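Local coordinates for protein cycloalternan-forming enzyme (Listeria monocytogenes serovar 1/2a, PDB 5F7U) that is a multidomain enzyme of glycoside hydrolase family 31, combining a TIM barrel with beta-rich flanking domains and a family 6 carbohydrate-binding module, at residues Q343-I346 with V347-T351; N715-S718 with M719-M723; F291-A294 with N295-M299; Y704-T707 with A708-D711; Y740-G743 with D744-V748. The protein carries 1 engineered substitution. One frame throughout, in Å; residues are numbered along the deposited sequence.

Contact 1 (Q343-I346 with V347-T351). With MG (magnesium ion), chain H.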
loop_
_atom_site.group_PDB
_atom_site.type_symbol
_atom_site.label_atom_id
_atom_site.label_comp_id
_atom_site.label_asym_id
_atom_site.label_seq_id
_atom_site.Cartn_x
_atom_site.Cartn_y
_atom_site.Cartn_z
ATOM N N GLN A 343 -7.476 13.443 4.760
ATOM C CA GLN A 343 -6.696 12.815 3.671
ATOM C C GLN A 343 -7.230 11.444 3.301
ATOM O O GLN A 343 -7.212 11.054 2.127
ATOM C CB GLN A 343 -5.204 12.687 4.023
ATOM C CG GLN A 343 -4.558 14.016 4.408
ATOM C CD GLN A 343 -4.502 14.987 3.238
ATOM O OE1 GLN A 343 -5.389 15.832 3.061
ATOM N NE2 GLN A 343 -3.451 14.883 2.443
ATOM N N ASN A 344 -7.712 10.717 4.315
ATOM C CA ASN A 344 -8.253 9.403 4.056
ATOM C C ASN A 344 -9.576 9.457 3.319
ATOM O O ASN A 344 -9.887 8.562 2.519
ATOM C CB ASN A 344 -8.350 8.628 5.358
ATOM C CG ASN A 344 -6.984 8.348 5.935
ATOM O OD1 ASN A 344 -6.113 7.824 5.230
ATOM N ND2 ASN A 344 -6.763 8.754 7.187
ATOM N N ASP A 345 -10.314 10.535 3.556
ATOM C CA ASP A 345 -11.549 10.790 2.822
ATOM C C ASP A 345 -11.267 11.133 1.357
ATOM O O ASP A 345 -12.076 10.794 0.478
ATOM C CB ASP A 345 -12.346 11.909 3.474
ATOM C CG ASP A 345 -13.782 11.933 3.006
ATOM O OD1 ASP A 345 -14.379 10.837 2.934
ATOM O OD2 ASP A 345 -14.288 13.031 2.713
ATOM N N ILE A 346 -10.117 11.766 1.085
ATOM C CA ILE A 346 -9.708 12.019 -0.305
ATOM C C ILE A 346 -9.501 10.676 -1.009
ATOM O O ILE A 346 -9.994 10.467 -2.123
ATOM C CB ILE A 346 -8.451 12.917 -0.384
ATOM C CG1 ILE A 346 -8.825 14.348 0.055
ATOM C CG2 ILE A 346 -7.811 12.889 -1.779
ATOM C CD1 ILE A 346 -7.620 15.259 0.292
ATOM N N VAL A 347 -8.809 9.755 -0.332
ATOM C CA VAL A 347 -8.657 8.387 -0.847
ATOM C C VAL A 347 -10.004 7.696 -1.062
ATOM O O VAL A 347 -10.210 7.056 -2.111
ATOM C CB VAL A 347 -7.687 7.537 0.015
ATOM C CG1 VAL A 347 -7.501 6.141 -0.592
ATOM C CG2 VAL A 347 -6.350 8.252 0.061
ATOM N N ASN A 348 -10.918 7.823 -0.093
ATOM C CA ASN A 348 -12.256 7.286 -0.275
ATOM C C ASN A 348 -12.929 7.831 -1.550
ATOM O O ASN A 348 -13.512 7.058 -2.319
ATOM C CB ASN A 348 -13.148 7.545 0.931
ATOM C CG ASN A 348 -14.489 6.880 0.795
ATOM O OD1 ASN A 348 -14.583 5.650 0.745
ATOM N ND2 ASN A 348 -15.540 7.689 0.666
ATOM N N ASN A 349 -12.837 9.145 -1.757
ATOM C CA ASN A 349 -13.443 9.762 -2.954
ATOM C C ASN A 349 -12.824 9.226 -4.237
ATOM O O ASN A 349 -13.524 8.982 -5.210
ATOM C CB ASN A 349 -13.396 11.297 -2.875
ATOM C CG ASN A 349 -14.245 11.840 -1.740
ATOM O OD1 ASN A 349 -15.124 11.140 -1.236
ATOM N ND2 ASN A 349 -13.982 13.082 -1.315
ATOM N N TYR A 350 -11.508 9.015 -4.223
ATOM C CA TYR A 350 -10.826 8.393 -5.336
ATOM C C TYR A 350 -11.413 6.988 -5.585
ATOM O O TYR A 350 -11.638 6.613 -6.732
ATOM C CB TYR A 350 -9.306 8.367 -5.072
ATOM C CG TYR A 350 -8.565 7.412 -5.971
ATOM C CD1 TYR A 350 -8.322 7.734 -7.313
ATOM C CD2 TYR A 350 -8.150 6.169 -5.502
ATOM C CE1 TYR A 350 -7.664 6.855 -8.156
ATOM C CE2 TYR A 350 -7.499 5.255 -6.351
ATOM C CZ TYR A 350 -7.258 5.616 -7.671
ATOM O OH TYR A 350 -6.655 4.723 -8.521
ATOM N N THR A 351 -11.658 6.226 -4.521
ATOM C CA THR A 351 -12.235 4.880 -4.694
ATOM C C THR A 351 -13.696 4.916 -5.154
ATOM O O THR A 351 -14.177 3.955 -5.768
ATOM C CB THR A 351 -12.067 3.969 -3.463
ATOM O OG1 THR A 351 -12.836 4.488 -2.370
ATOM C CG2 THR A 351 -10.589 3.814 -3.120
HETATM MG MG MG H . -16.938 11.641 -0.182
HETATM O O HOH W 1 -16.143 13.231 0.849
HETATM O O HOH W 2 -16.443 10.442 1.351
HETATM O O HOH W 3 -18.829 11.988 0.715
HETATM O O HOH W 4 -17.304 12.961 -1.778
HETATM O O HOH W 5 -17.833 10.072 -1.102
#
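Asp345 and Asn349, one turn apart on helix 343-354, face a common magnesium ion but only one of them touches it. The tight part of the contact is the backbone ladder: four successive i to i+4 hydrogen bonds run from Val347 N to Gln343 O through Tyr350 N to Ile346 O, the one from Asn349 N to Asp345 O measuring 2.9 Å. Val347 CG2 lies against Gln343 O at 3.6 Å on the buried flank.

On the side of the hydrated metal the side chains do not touch directly, and Asp345 OD2 is 4.0 Å from Asn349 ND2. Asn349 OD1 binds the magnesium at 2.2 Å, and five waters complete a six-fold shell. Asp345 acts from the second shell. Its CG is anti to the backbone N (chi1 -163°), which brings the carboxylate up to the metal waters: one water gives a hydrogen to OD2 at 2.6 Å and accepts one from Asn349 ND2, and another does the same for OD1 and Asn348 ND2. The Asp345 carboxylate plane is tilted 14° from that of the Asn348 amide and 68° from that of Asn349. Its negative charge probably favours the hydrated cation, while Lys341 N also bonds to OD2 and Ser339 O takes a hydrogen from Asn349 ND2.

Strand 333-338 packs through Ile338 on Ile346, Asn349 and Tyr350. Met725 of helix 723-726 covers Gln343, Asn344 and Val347, and Tyr350 stacks on Phe290 of strand 287-293.

Contact 2 (N715-S718 with M719-M723)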
loop_
_atom_site.group_PDB
_atom_site.type_symbol
_atom_site.label_atom_id
_atom_site.label_comp_id
_atom_site.label_asym_id
_atom_site.label_seq_id
_atom_site.Cartn_x
_atom_site.Cartn_y
_atom_site.Cartn_z
ATOM N N ASN A 715 -14.860 2.284 3.702
ATOM C CA ASN A 715 -14.575 3.707 3.882
ATOM C C ASN A 715 -13.290 4.208 3.245
ATOM O O ASN A 715 -12.907 5.370 3.436
ATOM C CB ASN A 715 -14.606 4.032 5.373
ATOM C CG ASN A 715 -15.945 3.684 5.995
ATOM O OD1 ASN A 715 -17.002 3.981 5.430
ATOM N ND2 ASN A 715 -15.908 3.014 7.132
ATOM N N GLY A 716 -12.633 3.344 2.478
ATOM C CA GLY A 716 -11.421 3.742 1.758
ATOM C C GLY A 716 -10.196 4.049 2.599
ATOM O O GLY A 716 -9.223 4.628 2.087
ATOM N N LYS A 717 -10.229 3.703 3.893
ATOM C CA LYS A 717 -9.091 3.936 4.775
ATOM C C LYS A 717 -8.135 2.748 4.693
ATOM O O LYS A 717 -8.470 1.647 5.115
ATOM C CB LYS A 717 -9.540 4.128 6.211
ATOM C CG LYS A 717 -8.435 4.621 7.129
ATOM C CD LYS A 717 -9.074 5.422 8.233
ATOM C CE LYS A 717 -8.061 5.782 9.270
ATOM N NZ LYS A 717 -8.866 6.251 10.428
ATOM N N SER A 718 -6.943 2.973 4.142
ATOM C CA SER A 718 -5.976 1.880 4.024
ATOM C C SER A 718 -5.526 1.388 5.387
ATOM O O SER A 718 -5.549 2.138 6.363
ATOM C CB SER A 718 -4.772 2.327 3.189
ATOM O OG SER A 718 -5.215 2.580 1.858
ATOM N N MET A 719 -5.114 0.119 5.446
ATOM C CA MET A 719 -4.717 -0.509 6.709
ATOM C C MET A 719 -3.407 0.038 7.269
ATOM O O MET A 719 -3.277 0.252 8.480
ATOM C CB MET A 719 -4.622 -2.019 6.535
ATOM C CG MET A 719 -6.001 -2.654 6.414
ATOM S SD MET A 719 -5.897 -4.345 5.832
ATOM C CE MET A 719 -5.434 -5.175 7.340
ATOM N N MET A 720 -2.443 0.270 6.377
ATOM C CA MET A 720 -1.137 0.761 6.788
ATOM C C MET A 720 -0.936 2.095 6.110
ATOM O O MET A 720 -1.035 2.148 4.889
ATOM C CB MET A 720 -0.066 -0.232 6.324
ATOM C CG MET A 720 1.346 0.215 6.640
ATOM S SD MET A 720 2.629 -0.954 6.121
ATOM C CE MET A 720 2.242 -1.026 4.382
ATOM N N ARG A 721 -0.678 3.166 6.871
ATOM C CA ARG A 721 -0.647 4.515 6.279
ATOM C C ARG A 721 0.579 5.321 6.692
ATOM O O ARG A 721 0.984 5.312 7.847
ATOM C CB ARG A 721 -1.918 5.313 6.667
ATOM C CG ARG A 721 -3.226 4.665 6.234
ATOM C CD ARG A 721 -4.499 5.413 6.661
ATOM N NE ARG A 721 -4.515 5.737 8.099
ATOM C CZ ARG A 721 -4.608 4.843 9.084
ATOM N NH1 ARG A 721 -4.594 5.248 10.362
ATOM N NH2 ARG A 721 -4.736 3.541 8.807
ATOM N N GLN A 722 1.112 6.069 5.732
ATOM C CA GLN A 722 2.225 6.992 5.974
ATOM C C GLN A 722 1.667 8.083 6.919
ATOM O O GLN A 722 0.453 8.411 6.861
ATOM C CB GLN A 722 2.649 7.566 4.616
ATOM C CG GLN A 722 4.018 8.261 4.573
ATOM C CD GLN A 722 3.940 9.692 5.099
ATOM O OE1 GLN A 722 2.916 10.347 4.965
ATOM N NE2 GLN A 722 5.015 10.172 5.719
ATOM N N MET A 723 2.525 8.656 7.771
ATOM C CA MET A 723 2.030 9.510 8.870
ATOM C C MET A 723 1.228 10.725 8.419
ATOM O O MET A 723 0.266 11.119 9.081
ATOM C CB MET A 723 3.174 9.958 9.793
ATOM C CG MET A 723 3.921 8.835 10.524
ATOM S SD MET A 723 2.923 7.765 11.566
ATOM C CE MET A 723 2.251 8.966 12.726
#
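Lys717 and Arg721 meet where the chain leaves helix 702-715 and turns into strand 720-721, an edge strand of the antiparallel sheet in the C-terminal domain of this family 31 enzyme. Gly716 is the first residue past the helix to leave helical angles, with phi 68°, and the residues after it carry the chain round to the strand.

A single hydrogen bond joins the two sides: one N-H of Arg721 NH2 is donated to Ser718 O at 2.9 Å. The acceptor lies in the guanidinium plane and the donor approaches nearly along the C=O axis, closing a side-chain to backbone link across the turn. Ser718 OG is hydrogen-bonded to Ser621 O.

Charge comes next. Lys717 NZ and Arg721 NH1 are 4.4 Å apart, but each cation has its own carboxylate, Asp744 for the lysine and Asp726 for the arginine, which probably offsets their repulsion; Arg721 NH1 also bonds to Gly743 O.

The remaining contacts are van der Waals packing of the two long side chains. The Lys717 chain, extended beyond CG, passes obliquely across Arg721, with its CG 4.0 Å from Arg721 CD. The arginine bends at chi3 (-51°), which turns its flat group round to meet both the lysine and the Ser718 carbonyl. Met719 points away from 715-718 and packs on Ile705, Ala709 and Thr712 of helix 702-715. Further on, Gln722 N-caps the next helix through Ala724 N. Over the guanidinium, Lys717 CE stands 3.5 Å above the plane, centred on it, and 3.6 Å from Arg721 CZ.

Contact 3 (F291-A294 with N295-M299)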
loop_
_atom_site.group_PDB
_atom_site.type_symbol
_atom_site.label_atom_id
_atom_site.label_comp_id
_atom_site.label_asym_id
_atom_site.label_seq_id
_atom_site.Cartn_x
_atom_site.Cartn_y
_atom_site.Cartn_z
ATOM N N PHE A 291 -2.275 11.098 -7.239
ATOM C CA PHE A 291 -1.479 11.478 -6.082
ATOM C C PHE A 291 -2.292 12.236 -5.051
ATOM O O PHE A 291 -3.322 12.832 -5.368
ATOM C CB PHE A 291 -0.213 12.273 -6.479
ATOM C CG PHE A 291 -0.467 13.693 -6.950
ATOM C CD1 PHE A 291 -0.676 14.725 -6.027
ATOM C CD2 PHE A 291 -0.447 14.004 -8.315
ATOM C CE1 PHE A 291 -0.899 16.025 -6.451
ATOM C CE2 PHE A 291 -0.655 15.310 -8.742
ATOM C CZ PHE A 291 -0.885 16.318 -7.813
ATOM N N VAL A 292 -1.810 12.206 -3.818
ATOM C CA VAL A 292 -2.397 12.984 -2.727
ATOM C C VAL A 292 -1.354 13.967 -2.246
ATOM O O VAL A 292 -0.200 13.574 -2.010
ATOM C CB VAL A 292 -2.828 12.061 -1.568
ATOM C CG1 VAL A 292 -3.250 12.884 -0.340
ATOM C CG2 VAL A 292 -3.958 11.139 -2.015
ATOM N N SER A 293 -1.756 15.240 -2.119
ATOM C CA SER A 293 -0.869 16.265 -1.574
ATOM C C SER A 293 -1.205 16.528 -0.126
ATOM O O SER A 293 -2.380 16.549 0.252
ATOM C CB SER A 293 -0.972 17.551 -2.390
ATOM O OG SER A 293 -0.433 18.641 -1.655
ATOM N N ALA A 294 -0.169 16.768 0.686
ATOM C CA ALA A 294 -0.384 17.177 2.059
ATOM C C ALA A 294 -1.023 18.578 2.173
ATOM O O ALA A 294 -1.419 18.985 3.263
ATOM C CB ALA A 294 0.909 17.072 2.846
ATOM N N ASN A 295 -1.158 19.290 1.050
ATOM C CA ASN A 295 -1.984 20.506 0.985
ATOM C C ASN A 295 -3.482 20.245 0.850
ATOM O O ASN A 295 -4.258 21.154 0.553
ATOM C CB ASN A 295 -1.462 21.478 -0.084
ATOM C CG ASN A 295 -0.183 22.157 0.363
ATOM O OD1 ASN A 295 0.331 21.847 1.444
ATOM N ND2 ASN A 295 0.355 23.043 -0.454
ATOM N N LYS A 296 -3.868 18.982 1.067
ATOM C CA LYS A 296 -5.279 18.587 1.293
ATOM C C LYS A 296 -6.108 18.473 0.005
ATOM O O LYS A 296 -7.289 18.861 -0.037
ATOM C CB LYS A 296 -5.973 19.506 2.309
ATOM C CG LYS A 296 -5.268 19.568 3.653
ATOM C CD LYS A 296 -6.117 20.309 4.663
ATOM C CE LYS A 296 -5.362 20.359 5.984
ATOM N NZ LYS A 296 -6.133 21.081 7.027
ATOM N N TYR A 297 -5.492 17.920 -1.036
ATOM C CA TYR A 297 -6.237 17.546 -2.229
ATOM C C TYR A 297 -5.552 16.339 -2.861
ATOM O O TYR A 297 -4.372 16.071 -2.610
ATOM C CB TYR A 297 -6.356 18.724 -3.232
ATOM C CG TYR A 297 -5.015 19.057 -3.859
ATOM C CD1 TYR A 297 -4.127 19.916 -3.206
ATOM C CD2 TYR A 297 -4.626 18.478 -5.060
ATOM C CE1 TYR A 297 -2.876 20.191 -3.738
ATOM C CE2 TYR A 297 -3.363 18.737 -5.612
ATOM C CZ TYR A 297 -2.510 19.611 -4.941
ATOM O OH TYR A 297 -1.275 19.860 -5.453
ATOM N N GLY A 298 -6.317 15.623 -3.681
ATOM C CA GLY A 298 -5.779 14.610 -4.574
ATOM C C GLY A 298 -6.004 15.027 -6.014
ATOM O O GLY A 298 -6.880 15.853 -6.301
ATOM N N MET A 299 -5.202 14.462 -6.920
ATOM C CA MET A 299 -5.417 14.699 -8.358
ATOM C C MET A 299 -5.366 13.351 -9.036
ATOM O O MET A 299 -4.423 12.612 -8.834
ATOM C CB MET A 299 -4.331 15.603 -8.951
ATOM C CG MET A 299 -4.527 15.906 -10.448
ATOM S SD MET A 299 -3.392 17.174 -11.085
ATOM C CE MET A 299 -4.028 18.640 -10.270
#
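Phe291 and Tyr297 both hold CG between the backbone N and the carbonyl carbon (chi1 72° and 69°), which swings their rings in over the neighbouring strand on the face they share with Ser293 and Met299. There the two rings meet obliquely, Phe291 CE1 lying 3.8 Å from Tyr297 CE2, while the Tyr297 hydroxyl sits in the plane of the Phe291 ring at its edge.

Each ring also receives a CH-pi contact from the opposite strand. Met299 CB lies over Phe291, 4.0 Å from the ring centroid, with its sulfur oblique to the same ring in a Met-aromatic contact. Ser293 CB covers one face of Tyr297, offset toward the rim. Ser293 OG then accepts a hydrogen from Asn295 N at 2.9 Å, an ST turn, and both this hydroxyl and Tyr297 OH bond to Glu248 OE2, so one carboxylate ties the two side chains together.

Phe291 and Met299 exchange two backbone hydrogen bonds. At the next pair Val292 faces Gly298, whose CA comes 3.1 Å from Phe291 O in a CA-H...O contact.

The chain reverses through Ala294 and Asn295, closed by Lys296 N to Ser293 O at 3.0 Å, and Lys296 follows with positive phi. This is a beta hairpin with a type I turn followed by a G1 beta bulge at Lys296, set in the galactose mutarotase-like domain.

Contact 4 (Y704-T707 with A708-D711)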
loop_
_atom_site.group_PDB
_atom_site.type_symbol
_atom_site.label_atom_id
_atom_site.label_comp_id
_atom_site.label_asym_id
_atom_site.label_seq_id
_atom_site.Cartn_x
_atom_site.Cartn_y
_atom_site.Cartn_z
ATOM N N TYR A 704 -8.914 -6.820 15.383
ATOM C CA TYR A 704 -8.611 -5.422 15.059
ATOM C C TYR A 704 -8.179 -5.290 13.598
ATOM O O TYR A 704 -8.668 -4.408 12.877
ATOM C CB TYR A 704 -7.502 -4.924 15.999
ATOM C CG TYR A 704 -6.892 -3.573 15.676
ATOM C CD1 TYR A 704 -7.483 -2.399 16.143
ATOM C CD2 TYR A 704 -5.702 -3.473 14.927
ATOM C CE1 TYR A 704 -6.922 -1.154 15.879
ATOM C CE2 TYR A 704 -5.141 -2.221 14.615
ATOM C CZ TYR A 704 -5.750 -1.075 15.114
ATOM O OH TYR A 704 -5.222 0.176 14.851
ATOM N N ILE A 705 -7.252 -6.156 13.180
ATOM C CA ILE A 705 -6.748 -6.153 11.797
ATOM C C ILE A 705 -7.879 -6.373 10.793
ATOM O O ILE A 705 -7.976 -5.661 9.785
ATOM C CB ILE A 705 -5.626 -7.205 11.614
ATOM C CG1 ILE A 705 -4.391 -6.794 12.453
ATOM C CG2 ILE A 705 -5.283 -7.423 10.126
ATOM C CD1 ILE A 705 -3.314 -7.877 12.524
ATOM N N TYR A 706 -8.759 -7.327 11.090
ATOM C CA TYR A 706 -9.814 -7.634 10.136
ATOM C C TYR A 706 -10.885 -6.554 10.117
ATOM O O TYR A 706 -11.462 -6.268 9.066
ATOM C CB TYR A 706 -10.407 -9.023 10.388
ATOM C CG TYR A 706 -11.200 -9.553 9.212
ATOM C CD1 TYR A 706 -10.657 -9.550 7.904
ATOM C CD2 TYR A 706 -12.498 -10.034 9.383
ATOM C CE1 TYR A 706 -11.378 -10.022 6.825
ATOM C CE2 TYR A 706 -13.229 -10.532 8.302
ATOM C CZ TYR A 706 -12.673 -10.515 7.029
ATOM O OH TYR A 706 -13.415 -10.994 5.969
ATOM N N THR A 707 -11.144 -5.930 11.273
ATOM C CA THR A 707 -12.038 -4.769 11.268
ATOM C C THR A 707 -11.437 -3.659 10.404
ATOM O O THR A 707 -12.166 -2.984 9.666
ATOM C CB THR A 707 -12.341 -4.269 12.697
ATOM O OG1 THR A 707 -12.978 -5.320 13.422
ATOM C CG2 THR A 707 -13.297 -3.058 12.694
ATOM N N ALA A 708 -10.121 -3.473 10.494
ATOM C CA ALA A 708 -9.463 -2.470 9.635
ATOM C C ALA A 708 -9.585 -2.837 8.154
ATOM O O ALA A 708 -9.778 -1.957 7.314
ATOM C CB ALA A 708 -8.001 -2.272 10.023
ATOM N N ALA A 709 -9.510 -4.127 7.843
ATOM C CA ALA A 709 -9.686 -4.583 6.456
ATOM C C ALA A 709 -11.086 -4.213 5.927
ATOM O O ALA A 709 -11.232 -3.741 4.793
ATOM C CB ALA A 709 -9.446 -6.083 6.352
ATOM N N LYS A 710 -12.099 -4.368 6.768
ATOM C CA LYS A 710 -13.459 -3.991 6.398
ATOM C C LYS A 710 -13.581 -2.482 6.229
ATOM O O LYS A 710 -14.282 -2.029 5.328
ATOM C CB LYS A 710 -14.460 -4.512 7.450
ATOM C CG LYS A 710 -15.906 -4.052 7.288
ATOM C CD LYS A 710 -16.635 -4.790 6.187
ATOM C CE LYS A 710 -18.115 -4.995 6.505
ATOM N NZ LYS A 710 -18.792 -3.792 7.075
ATOM N N ASP A 711 -12.893 -1.721 7.086
ATOM C CA ASP A 711 -12.904 -0.256 6.985
ATOM C C ASP A 711 -12.274 0.227 5.675
ATOM O O ASP A 711 -12.690 1.243 5.112
ATOM C CB ASP A 711 -12.214 0.407 8.169
ATOM C CG ASP A 711 -12.697 1.850 8.391
ATOM O OD1 ASP A 711 -13.914 2.112 8.254
ATOM O OD2 ASP A 711 -11.863 2.709 8.729
#
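Tyr706 leans its ring toward Ala709, three residues further along helix 702-715. Its CB projects away from the following turn, and chi1 of -163° sends CG out on the side opposite its own N, where the ring runs out beside the helix rather than over it. CD1 is the atom that touches, meeting the Ala709 methyl CB obliquely at 4.0 Å. Beyond it the ring goes on to pack against Lys362 and Asp843. At the tip, OH bonds to Leu360 O.

The frame is an ordinary alpha helix that leads toward strand 720-721 and has strands 835-842 and 801-806 packed on it, with regular i to i+4 bonds: Ala708 N to Tyr704 O and Ala709 N to Ile705 O are each 2.9 Å, and Lys710 N to Tyr706 O is 3.0 Å. The small alanines keep close to the turn before them, Ala708 CB lying 3.4 Å from Ile705 O.

Lys710 takes a bent course. Its CB sits 3.5 Å from Thr707 O, but the chain then kinks and NZ ends in a salt bridge with Asp714 and a cation-pi contact with Tyr841. Thr707 OG1 is hydrogen-bonded to Pro703 O and also to the backbone N of Tyr841.

Contact 5 (Y740-G743 with D744-V748)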
loop_
_atom_site.group_PDB
_atom_site.type_symbol
_atom_site.label_atom_id
_atom_site.label_comp_id
_atom_site.label_asym_id
_atom_site.label_seq_id
_atom_site.Cartn_x
_atom_site.Cartn_y
_atom_site.Cartn_z
ATOM N N TYR A 740 4.667 4.050 10.594
ATOM C CA TYR A 740 3.365 4.189 9.949
ATOM C C TYR A 740 2.248 3.926 10.920
ATOM O O TYR A 740 2.475 3.414 12.033
ATOM C CB TYR A 740 3.247 3.206 8.770
ATOM C CG TYR A 740 3.560 1.767 9.092
ATOM C CD1 TYR A 740 2.574 0.894 9.603
ATOM C CD2 TYR A 740 4.854 1.250 8.864
ATOM C CE1 TYR A 740 2.873 -0.452 9.875
ATOM C CE2 TYR A 740 5.154 -0.092 9.133
ATOM C CZ TYR A 740 4.161 -0.929 9.633
ATOM O OH TYR A 740 4.463 -2.264 9.886
ATOM N N MET A 741 1.032 4.271 10.510
ATOM C CA MET A 741 -0.153 3.914 11.292
ATOM C C MET A 741 -0.682 2.590 10.772
ATOM O O MET A 741 -0.643 2.326 9.559
ATOM C CB MET A 741 -1.254 4.973 11.169
ATOM C CG MET A 741 -0.894 6.348 11.734
ATOM S SD MET A 741 -0.475 6.337 13.489
ATOM C CE MET A 741 -2.000 5.783 14.257
ATOM N N PHE A 742 -1.175 1.761 11.684
ATOM C CA PHE A 742 -1.699 0.444 11.327
ATOM C C PHE A 742 -3.074 0.320 11.955
ATOM O O PHE A 742 -3.202 0.403 13.184
ATOM C CB PHE A 742 -0.737 -0.649 11.827
ATOM C CG PHE A 742 -1.086 -2.037 11.376
ATOM C CD1 PHE A 742 -1.277 -2.331 10.023
ATOM C CD2 PHE A 742 -1.180 -3.066 12.315
ATOM C CE1 PHE A 742 -1.589 -3.621 9.613
ATOM C CE2 PHE A 742 -1.476 -4.366 11.903
ATOM C CZ PHE A 742 -1.672 -4.642 10.559
ATOM N N GLY A 743 -4.104 0.169 11.112
ATOM C CA GLY A 743 -5.508 0.402 11.558
ATOM C C GLY A 743 -5.655 1.861 11.995
ATOM O O GLY A 743 -4.834 2.693 11.621
ATOM N N ASP A 744 -6.672 2.172 12.800
ATOM C CA ASP A 744 -6.892 3.580 13.207
ATOM C C ASP A 744 -5.955 4.006 14.314
ATOM O O ASP A 744 -5.697 5.198 14.462
ATOM C CB ASP A 744 -8.316 3.796 13.766
ATOM C CG ASP A 744 -9.430 3.440 12.779
ATOM O OD1 ASP A 744 -9.297 3.717 11.574
ATOM O OD2 ASP A 744 -10.476 2.904 13.235
ATOM N N ASP A 745 -5.496 3.042 15.118
ATOM C CA ASP A 745 -4.986 3.348 16.460
ATOM C C ASP A 745 -3.531 3.066 16.767
ATOM O O ASP A 745 -3.038 3.555 17.788
ATOM C CB ASP A 745 -5.806 2.606 17.498
ATOM C CG ASP A 745 -7.254 2.928 17.398
ATOM O OD1 ASP A 745 -7.593 4.116 17.505
ATOM O OD2 ASP A 745 -8.042 1.978 17.192
ATOM N N LEU A 746 -2.857 2.276 15.930
ATOM C CA LEU A 746 -1.518 1.797 16.288
ATOM C C LEU A 746 -0.490 2.506 15.463
ATOM O O LEU A 746 -0.629 2.593 14.242
ATOM C CB LEU A 746 -1.370 0.285 16.106
ATOM C CG LEU A 746 -2.268 -0.618 16.970
ATOM C CD1 LEU A 746 -2.038 -2.084 16.583
ATOM C CD2 LEU A 746 -2.028 -0.371 18.460
ATOM N N LEU A 747 0.510 3.055 16.156
ATOM C CA LEU A 747 1.665 3.628 15.481
ATOM C C LEU A 747 2.783 2.595 15.555
ATOM O O LEU A 747 3.217 2.191 16.662
ATOM C CB LEU A 747 2.062 4.967 16.114
ATOM C CG LEU A 747 3.105 5.858 15.394
ATOM C CD1 LEU A 747 3.075 7.245 16.025
ATOM C CD2 LEU A 747 4.532 5.304 15.430
ATOM N N VAL A 748 3.249 2.149 14.385
ATOM C CA VAL A 748 4.270 1.090 14.331
ATOM C C VAL A 748 5.568 1.684 13.796
ATOM O O VAL A 748 5.559 2.348 12.767
ATOM C CB VAL A 748 3.835 -0.077 13.393
ATOM C CG1 VAL A 748 4.912 -1.152 13.306
ATOM C CG2 VAL A 748 2.520 -0.679 13.860
#
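Val748 is the bump of this hairpin, and the hollow it fills lies between Tyr740 and Phe742 on the opposite strand. Its CB rests over one face of the Tyr740 ring, 4.1 Å from the centroid in a CH-pi contact. The two methyls then part: CG1 reaches along the ring to Tyr740 OH at 3.6 Å, and CG2 fits against Phe742 CB at 3.8 Å. In Tyr740 a chi1 of 52° wedges CG between N and C, which folds the ring across to the valine instead of outward, and its OH bonds to Phe654 O.

On the other face Met741 folds back over Leu747 and the turn. Bent at chi2 and chi3, its chain sets SD against Leu747 CB at 3.9 Å and carries CE over the approach to the turn, 3.5 Å from Leu746 O and 3.7 Å from Asp744 O.

The strands run antiparallel with a marked twist, 138° between their directions. Tyr740 and Val748 are doubly hydrogen-bonded; in the pair Phe742 with Leu746 the bond from Phe742 N is 2.7 Å and the return bond is weak. Gly743, with positive phi, opens the turn.

This hairpin lies inside a six-stranded antiparallel sheet: strand 720-721 pairs with 740-742, strand 794-797 borders 746-748, and Met723 of helix 723-726 packs on both Met741 and Leu747.

In the fold
Contact 1 lies between contacts 2 and 3, about 10 Å from each by centres. Gln343 NE2 bonds to Ser293 O at 3.0 Å, linking its helix to the hairpin of contact 3, and Asn344 OD1 packs 3.2 Å from Arg721 CD of contact 2. Contacts 2 and 5 share a sheet, with Met719 O 2.8 Å from Gly743 N. Contact 4 reaches the hairpin of contact 5 through Tyr704 OH, 2.6 Å from Phe742 O and 2.9 Å from Asp745 N. Contacts 3 and 4 stand furthest apart, about 25 Å between centres. A magnesium ion, one of several in the structure, is bound at contact 1, and a bound alpha-D-glucopyranose lies about 12 Å from the Leu747 side chain of contact 5.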